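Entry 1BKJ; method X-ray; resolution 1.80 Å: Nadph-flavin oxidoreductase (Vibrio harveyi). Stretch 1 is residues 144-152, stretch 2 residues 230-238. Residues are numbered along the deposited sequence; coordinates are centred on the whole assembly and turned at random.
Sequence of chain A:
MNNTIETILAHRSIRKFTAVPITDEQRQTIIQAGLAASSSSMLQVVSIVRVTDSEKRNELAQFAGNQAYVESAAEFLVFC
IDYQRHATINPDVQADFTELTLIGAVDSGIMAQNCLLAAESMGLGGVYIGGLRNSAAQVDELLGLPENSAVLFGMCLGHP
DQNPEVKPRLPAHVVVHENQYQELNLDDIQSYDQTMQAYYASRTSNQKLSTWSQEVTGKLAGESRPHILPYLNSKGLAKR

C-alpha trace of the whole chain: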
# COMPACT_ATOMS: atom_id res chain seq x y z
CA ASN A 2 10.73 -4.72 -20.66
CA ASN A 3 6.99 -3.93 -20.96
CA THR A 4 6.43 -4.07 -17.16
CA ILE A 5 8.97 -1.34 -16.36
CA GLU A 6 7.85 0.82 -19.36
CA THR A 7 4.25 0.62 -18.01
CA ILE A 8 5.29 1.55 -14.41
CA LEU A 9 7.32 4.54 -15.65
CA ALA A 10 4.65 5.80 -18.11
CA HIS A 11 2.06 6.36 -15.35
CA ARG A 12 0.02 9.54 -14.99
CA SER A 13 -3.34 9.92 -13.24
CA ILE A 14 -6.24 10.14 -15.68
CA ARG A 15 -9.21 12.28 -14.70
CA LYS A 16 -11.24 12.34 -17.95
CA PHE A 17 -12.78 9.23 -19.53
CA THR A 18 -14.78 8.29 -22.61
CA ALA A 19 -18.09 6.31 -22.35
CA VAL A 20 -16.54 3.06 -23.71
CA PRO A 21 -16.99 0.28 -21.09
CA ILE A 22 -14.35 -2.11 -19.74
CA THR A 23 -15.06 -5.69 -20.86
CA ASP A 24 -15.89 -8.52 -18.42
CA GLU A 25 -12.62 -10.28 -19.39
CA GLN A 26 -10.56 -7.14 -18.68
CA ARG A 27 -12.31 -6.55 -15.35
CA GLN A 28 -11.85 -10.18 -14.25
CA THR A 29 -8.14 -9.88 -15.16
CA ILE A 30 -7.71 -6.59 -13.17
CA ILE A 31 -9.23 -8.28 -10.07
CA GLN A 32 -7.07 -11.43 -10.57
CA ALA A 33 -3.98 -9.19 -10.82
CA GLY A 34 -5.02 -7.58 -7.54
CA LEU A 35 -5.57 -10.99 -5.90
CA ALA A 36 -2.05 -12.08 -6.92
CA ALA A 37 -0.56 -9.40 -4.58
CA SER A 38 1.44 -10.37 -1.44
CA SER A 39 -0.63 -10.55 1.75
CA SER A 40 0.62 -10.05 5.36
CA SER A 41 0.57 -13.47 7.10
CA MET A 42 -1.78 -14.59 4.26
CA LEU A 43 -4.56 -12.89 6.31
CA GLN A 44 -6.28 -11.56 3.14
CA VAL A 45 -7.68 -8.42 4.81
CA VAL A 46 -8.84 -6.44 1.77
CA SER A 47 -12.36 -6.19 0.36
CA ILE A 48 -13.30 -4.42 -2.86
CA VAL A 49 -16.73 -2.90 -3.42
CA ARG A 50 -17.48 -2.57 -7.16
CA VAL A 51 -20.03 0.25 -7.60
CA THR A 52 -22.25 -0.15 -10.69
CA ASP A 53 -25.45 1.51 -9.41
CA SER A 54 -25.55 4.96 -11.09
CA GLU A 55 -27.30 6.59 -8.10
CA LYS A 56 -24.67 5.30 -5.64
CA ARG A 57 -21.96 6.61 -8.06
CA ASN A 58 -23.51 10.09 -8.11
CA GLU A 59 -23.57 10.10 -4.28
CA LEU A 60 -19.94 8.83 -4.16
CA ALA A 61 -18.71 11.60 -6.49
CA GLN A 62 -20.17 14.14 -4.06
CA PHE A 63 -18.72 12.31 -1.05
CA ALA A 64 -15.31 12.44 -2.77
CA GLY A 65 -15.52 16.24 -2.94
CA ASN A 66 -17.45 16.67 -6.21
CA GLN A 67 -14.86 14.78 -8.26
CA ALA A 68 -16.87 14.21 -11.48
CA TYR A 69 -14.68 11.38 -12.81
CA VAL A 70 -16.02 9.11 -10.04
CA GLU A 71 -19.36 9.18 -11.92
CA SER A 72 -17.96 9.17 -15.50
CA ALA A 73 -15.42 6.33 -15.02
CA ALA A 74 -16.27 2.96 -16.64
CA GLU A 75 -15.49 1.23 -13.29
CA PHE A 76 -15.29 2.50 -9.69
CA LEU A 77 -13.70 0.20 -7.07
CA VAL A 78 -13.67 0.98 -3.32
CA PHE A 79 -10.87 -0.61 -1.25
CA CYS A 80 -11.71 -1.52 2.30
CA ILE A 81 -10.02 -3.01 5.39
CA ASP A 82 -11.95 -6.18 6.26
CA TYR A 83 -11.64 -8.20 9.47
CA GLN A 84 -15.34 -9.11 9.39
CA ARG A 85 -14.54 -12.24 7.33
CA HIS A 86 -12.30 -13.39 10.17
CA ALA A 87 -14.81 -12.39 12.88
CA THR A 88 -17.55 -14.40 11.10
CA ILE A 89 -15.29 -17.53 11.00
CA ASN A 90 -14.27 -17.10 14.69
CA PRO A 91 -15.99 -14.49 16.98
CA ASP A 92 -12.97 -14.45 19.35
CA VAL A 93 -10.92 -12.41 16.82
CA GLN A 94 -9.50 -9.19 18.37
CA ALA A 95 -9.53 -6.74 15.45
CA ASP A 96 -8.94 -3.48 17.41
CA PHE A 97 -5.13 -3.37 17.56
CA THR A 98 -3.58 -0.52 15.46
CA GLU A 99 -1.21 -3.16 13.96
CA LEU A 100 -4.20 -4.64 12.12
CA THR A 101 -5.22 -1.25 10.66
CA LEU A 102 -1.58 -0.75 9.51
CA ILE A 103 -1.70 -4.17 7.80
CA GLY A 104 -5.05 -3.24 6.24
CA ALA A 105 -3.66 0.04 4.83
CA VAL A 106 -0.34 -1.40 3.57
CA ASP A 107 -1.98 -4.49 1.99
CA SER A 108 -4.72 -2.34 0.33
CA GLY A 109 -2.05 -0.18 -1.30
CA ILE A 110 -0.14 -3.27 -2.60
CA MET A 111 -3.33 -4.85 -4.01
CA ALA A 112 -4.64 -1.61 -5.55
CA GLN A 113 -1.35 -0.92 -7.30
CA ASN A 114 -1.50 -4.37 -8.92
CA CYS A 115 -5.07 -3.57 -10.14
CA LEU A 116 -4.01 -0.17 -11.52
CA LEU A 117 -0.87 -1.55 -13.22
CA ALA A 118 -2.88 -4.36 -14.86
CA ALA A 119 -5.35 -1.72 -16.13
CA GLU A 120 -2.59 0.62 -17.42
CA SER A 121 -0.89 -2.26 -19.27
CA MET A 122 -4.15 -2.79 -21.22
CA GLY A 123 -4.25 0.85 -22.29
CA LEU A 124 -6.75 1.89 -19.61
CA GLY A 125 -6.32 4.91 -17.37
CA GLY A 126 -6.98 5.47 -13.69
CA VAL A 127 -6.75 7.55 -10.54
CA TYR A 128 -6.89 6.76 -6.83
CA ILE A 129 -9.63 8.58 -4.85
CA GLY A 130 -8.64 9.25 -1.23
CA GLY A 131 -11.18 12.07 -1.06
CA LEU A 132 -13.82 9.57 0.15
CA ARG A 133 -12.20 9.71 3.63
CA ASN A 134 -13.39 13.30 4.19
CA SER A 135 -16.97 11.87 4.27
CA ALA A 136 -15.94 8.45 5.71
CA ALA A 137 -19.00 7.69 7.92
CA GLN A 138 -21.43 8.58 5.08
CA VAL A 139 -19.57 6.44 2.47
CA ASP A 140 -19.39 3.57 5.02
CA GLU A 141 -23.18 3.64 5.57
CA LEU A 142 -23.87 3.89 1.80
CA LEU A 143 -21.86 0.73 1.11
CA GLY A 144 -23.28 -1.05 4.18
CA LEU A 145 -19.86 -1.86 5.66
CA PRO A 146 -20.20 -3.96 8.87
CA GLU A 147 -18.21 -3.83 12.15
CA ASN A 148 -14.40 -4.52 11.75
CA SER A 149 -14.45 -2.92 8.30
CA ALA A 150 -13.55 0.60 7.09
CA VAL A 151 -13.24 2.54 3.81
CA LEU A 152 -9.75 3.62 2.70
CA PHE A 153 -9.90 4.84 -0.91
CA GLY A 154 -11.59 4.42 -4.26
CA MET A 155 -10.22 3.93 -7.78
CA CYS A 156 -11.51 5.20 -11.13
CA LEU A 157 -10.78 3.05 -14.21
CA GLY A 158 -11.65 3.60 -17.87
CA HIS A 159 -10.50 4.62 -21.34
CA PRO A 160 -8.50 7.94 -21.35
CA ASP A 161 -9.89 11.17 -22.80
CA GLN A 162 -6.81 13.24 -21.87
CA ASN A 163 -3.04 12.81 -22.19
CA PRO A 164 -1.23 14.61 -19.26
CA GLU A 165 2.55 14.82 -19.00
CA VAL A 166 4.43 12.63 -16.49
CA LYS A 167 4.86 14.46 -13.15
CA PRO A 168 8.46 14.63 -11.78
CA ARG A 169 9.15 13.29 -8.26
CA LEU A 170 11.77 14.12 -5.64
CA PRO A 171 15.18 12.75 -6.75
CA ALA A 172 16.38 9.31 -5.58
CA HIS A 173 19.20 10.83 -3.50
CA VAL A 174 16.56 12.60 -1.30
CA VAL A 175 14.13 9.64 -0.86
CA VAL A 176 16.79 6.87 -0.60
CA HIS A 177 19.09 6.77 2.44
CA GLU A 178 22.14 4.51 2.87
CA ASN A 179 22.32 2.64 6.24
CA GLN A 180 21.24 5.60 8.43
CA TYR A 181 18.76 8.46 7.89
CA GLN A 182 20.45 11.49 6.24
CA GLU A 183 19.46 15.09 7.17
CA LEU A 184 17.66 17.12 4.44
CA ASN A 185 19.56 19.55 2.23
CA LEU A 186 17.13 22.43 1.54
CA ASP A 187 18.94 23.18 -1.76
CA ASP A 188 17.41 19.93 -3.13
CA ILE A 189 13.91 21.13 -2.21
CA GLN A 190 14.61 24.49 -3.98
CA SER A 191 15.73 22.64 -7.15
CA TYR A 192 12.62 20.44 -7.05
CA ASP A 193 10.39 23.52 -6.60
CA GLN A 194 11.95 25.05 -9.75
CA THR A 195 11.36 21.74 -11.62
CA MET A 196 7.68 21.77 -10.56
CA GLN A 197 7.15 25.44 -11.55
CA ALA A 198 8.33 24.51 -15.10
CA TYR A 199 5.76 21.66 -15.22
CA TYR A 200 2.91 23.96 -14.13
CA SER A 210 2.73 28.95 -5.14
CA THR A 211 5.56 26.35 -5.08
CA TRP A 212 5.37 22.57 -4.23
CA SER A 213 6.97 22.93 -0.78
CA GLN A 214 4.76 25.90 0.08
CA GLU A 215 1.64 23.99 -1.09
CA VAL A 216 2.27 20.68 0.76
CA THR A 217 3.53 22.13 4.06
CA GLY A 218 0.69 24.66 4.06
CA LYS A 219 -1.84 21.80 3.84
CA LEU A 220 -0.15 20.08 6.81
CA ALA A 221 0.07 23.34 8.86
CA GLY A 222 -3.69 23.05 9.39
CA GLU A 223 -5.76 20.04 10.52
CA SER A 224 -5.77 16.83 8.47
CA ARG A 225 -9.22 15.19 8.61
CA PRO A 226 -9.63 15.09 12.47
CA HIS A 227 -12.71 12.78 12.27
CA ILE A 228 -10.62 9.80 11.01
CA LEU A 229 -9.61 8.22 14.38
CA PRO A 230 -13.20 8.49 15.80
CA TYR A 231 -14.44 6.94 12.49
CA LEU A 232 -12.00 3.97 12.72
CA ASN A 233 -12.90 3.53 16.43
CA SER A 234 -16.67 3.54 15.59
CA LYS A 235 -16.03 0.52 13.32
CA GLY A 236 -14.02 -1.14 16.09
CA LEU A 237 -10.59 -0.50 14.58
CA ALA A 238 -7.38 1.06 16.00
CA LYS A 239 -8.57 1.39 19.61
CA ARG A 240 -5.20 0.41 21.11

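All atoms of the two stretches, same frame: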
# COMPACT_ATOMS: atom_id res chain seq x y z
N GLY A 144 -22.84 -0.07 3.20
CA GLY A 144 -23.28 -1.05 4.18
C GLY A 144 -22.17 -1.86 4.83
O GLY A 144 -22.36 -3.05 5.12
N LEU A 145 -21.01 -1.21 5.05
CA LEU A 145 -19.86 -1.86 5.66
C LEU A 145 -20.15 -2.22 7.12
O LEU A 145 -20.60 -1.38 7.89
CB LEU A 145 -18.60 -0.98 5.55
CG LEU A 145 -18.09 -0.53 4.17
CD1 LEU A 145 -16.74 0.17 4.33
CD2 LEU A 145 -17.98 -1.69 3.18
N PRO A 146 -19.94 -3.49 7.51
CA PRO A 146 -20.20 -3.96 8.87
C PRO A 146 -19.12 -3.57 9.88
O PRO A 146 -18.17 -2.86 9.53
CB PRO A 146 -20.24 -5.47 8.66
CG PRO A 146 -19.15 -5.66 7.68
CD PRO A 146 -19.38 -4.58 6.69
N GLU A 147 -19.22 -4.08 11.11
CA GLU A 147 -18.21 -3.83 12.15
C GLU A 147 -16.91 -4.53 11.68
O GLU A 147 -16.99 -5.49 10.91
CB GLU A 147 -18.67 -4.40 13.50
N ASN A 148 -15.75 -4.01 12.08
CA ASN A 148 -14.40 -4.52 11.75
C ASN A 148 -14.00 -4.28 10.29
O ASN A 148 -13.07 -4.88 9.76
CB ASN A 148 -14.25 -6.01 12.11
CG ASN A 148 -14.47 -6.29 13.59
OD1 ASN A 148 -14.19 -5.45 14.44
ND2 ASN A 148 -14.98 -7.47 13.90
N SER A 149 -14.66 -3.29 9.69
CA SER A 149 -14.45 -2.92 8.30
C SER A 149 -14.46 -1.41 8.18
O SER A 149 -15.23 -0.75 8.87
CB SER A 149 -15.60 -3.51 7.46
OG SER A 149 -15.35 -3.42 6.08
N ALA A 150 -13.63 -0.85 7.30
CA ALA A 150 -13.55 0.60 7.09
C ALA A 150 -13.13 0.94 5.67
O ALA A 150 -12.40 0.18 5.05
CB ALA A 150 -12.57 1.23 8.06
N VAL A 151 -13.59 2.09 5.16
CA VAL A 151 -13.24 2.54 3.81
C VAL A 151 -11.88 3.25 3.84
O VAL A 151 -11.57 3.95 4.80
CB VAL A 151 -14.36 3.47 3.17
CG1 VAL A 151 -14.68 4.66 4.05
CG2 VAL A 151 -13.94 3.97 1.78
N LEU A 152 -11.06 3.00 2.82
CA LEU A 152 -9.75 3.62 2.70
C LEU A 152 -9.66 4.54 1.49
O LEU A 152 -9.29 5.70 1.63
CB LEU A 152 -8.64 2.58 2.66
CG LEU A 152 -8.28 1.88 3.96
CD1 LEU A 152 -7.11 0.99 3.68
CD2 LEU A 152 -7.93 2.87 5.09
N PRO A 230 -11.89 8.87 15.24
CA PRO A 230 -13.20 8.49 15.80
C PRO A 230 -13.98 7.57 14.82
O PRO A 230 -14.69 6.66 15.26
CB PRO A 230 -13.90 9.84 15.97
CG PRO A 230 -12.81 10.71 16.35
CD PRO A 230 -11.71 10.33 15.40
N TYR A 231 -13.80 7.78 13.51
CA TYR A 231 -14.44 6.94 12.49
C TYR A 231 -13.92 5.49 12.58
O TYR A 231 -14.71 4.55 12.54
CB TYR A 231 -14.24 7.48 11.06
CG TYR A 231 -14.55 6.46 9.97
CD1 TYR A 231 -15.87 5.98 9.76
CD2 TYR A 231 -13.50 5.90 9.18
CE1 TYR A 231 -16.14 4.96 8.81
CE2 TYR A 231 -13.77 4.88 8.22
CZ TYR A 231 -15.09 4.42 8.05
OH TYR A 231 -15.36 3.42 7.14
N LEU A 232 -12.60 5.31 12.61
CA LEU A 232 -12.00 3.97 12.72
C LEU A 232 -12.46 3.29 14.00
O LEU A 232 -12.92 2.15 13.95
CB LEU A 232 -10.47 4.05 12.65
CG LEU A 232 -9.80 4.39 11.30
CD1 LEU A 232 -8.30 4.52 11.47
CD2 LEU A 232 -10.12 3.33 10.23
N ASN A 233 -12.46 4.03 15.12
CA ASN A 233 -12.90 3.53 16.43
C ASN A 233 -14.37 3.12 16.44
O ASN A 233 -14.71 2.15 17.12
CB ASN A 233 -12.66 4.57 17.54
CG ASN A 233 -11.18 4.84 17.82
OD1 ASN A 233 -10.86 5.79 18.52
ND2 ASN A 233 -10.29 4.02 17.27
N SER A 234 -15.22 3.83 15.69
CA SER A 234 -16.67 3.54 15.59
C SER A 234 -16.93 2.21 14.85
O SER A 234 -17.98 1.60 15.02
CB SER A 234 -17.44 4.68 14.89
OG SER A 234 -17.28 4.68 13.47
N LYS A 235 -15.95 1.78 14.04
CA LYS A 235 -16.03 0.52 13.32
C LYS A 235 -15.28 -0.59 14.08
O LYS A 235 -15.20 -1.73 13.63
CB LYS A 235 -15.51 0.66 11.88
CG LYS A 235 -16.21 1.72 10.99
CD LYS A 235 -17.76 1.68 10.96
CE LYS A 235 -18.40 0.37 10.47
NZ LYS A 235 -17.86 -0.09 9.18
N GLY A 236 -14.74 -0.22 15.24
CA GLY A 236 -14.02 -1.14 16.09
C GLY A 236 -12.56 -1.34 15.75
O GLY A 236 -11.96 -2.33 16.17
N LEU A 237 -11.99 -0.41 14.99
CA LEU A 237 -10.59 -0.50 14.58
C LEU A 237 -9.70 0.52 15.30
O LEU A 237 -10.19 1.54 15.78
CB LEU A 237 -10.50 -0.29 13.06
CG LEU A 237 -11.25 -1.30 12.18
CD1 LEU A 237 -11.27 -0.83 10.75
CD2 LEU A 237 -10.60 -2.68 12.29
N ALA A 238 -8.41 0.20 15.39
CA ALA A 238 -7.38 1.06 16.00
C ALA A 238 -7.72 1.73 17.34
O ALA A 238 -7.59 2.95 17.51
CB ALA A 238 -6.90 2.11 14.97
O HOH W 1 -13.18 -4.69 16.89

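The end of a helix docks against a turn and the strand that follows it through a polar contact centred on Lys 235, backed by a small apolar cluster around Ala 150. Lys 235, which has more of its surface covered by the other stretch than any other residue here, curls its side chain through four successive m rotamers, so that its amino group reaches the type II turn from Pro 146 to Ser 149. There NZ donates to Pro 146 O at 2.8 Å and to Ser 149 O at 2.7 Å, with a weak third bond from NZ to Leu 145 O at 3.3 Å. A long, flexible chain ending in a charged donor suits this place, where backbone carbonyls converge. The backbone of the same residue binds in the opposite sense: Asn 148 N donates to Lys 235 O at 2.8 Å, fastening the turn to the helix terminus.

Gly 236 follows in a Schellman motif with positive phi. A CB here would be jammed against the preceding carbonyl oxygen, which by itself calls for glycine; it would also come within 3.4 Å of Asn 148 OD1, about van der Waals contact. One water bridges the gap beside it, donating to Asn 148 OD1 and to Gly 236 O, each at 2.8 Å.

Beside Ala 150 and Val 151 of the strand, Tyr 231 of the helix points toward the first stretch and places its hydroxyl where Val 151 N donates to Tyr 231 OH at 3.0 Å, the nitrogen lying at the ring edge near its plane. Buried Ala 150 points its methyl into the second stretch, with CB 3.6 Å from Leu 237 CD1, 3.8 Å from Tyr 231 CE2 and 3.9 Å from Leu 232 CD2. The small side chain suits a place where three larger ones come within 3.9 Å of its CB. Together the two stretches bury 422 Å², counting both sides.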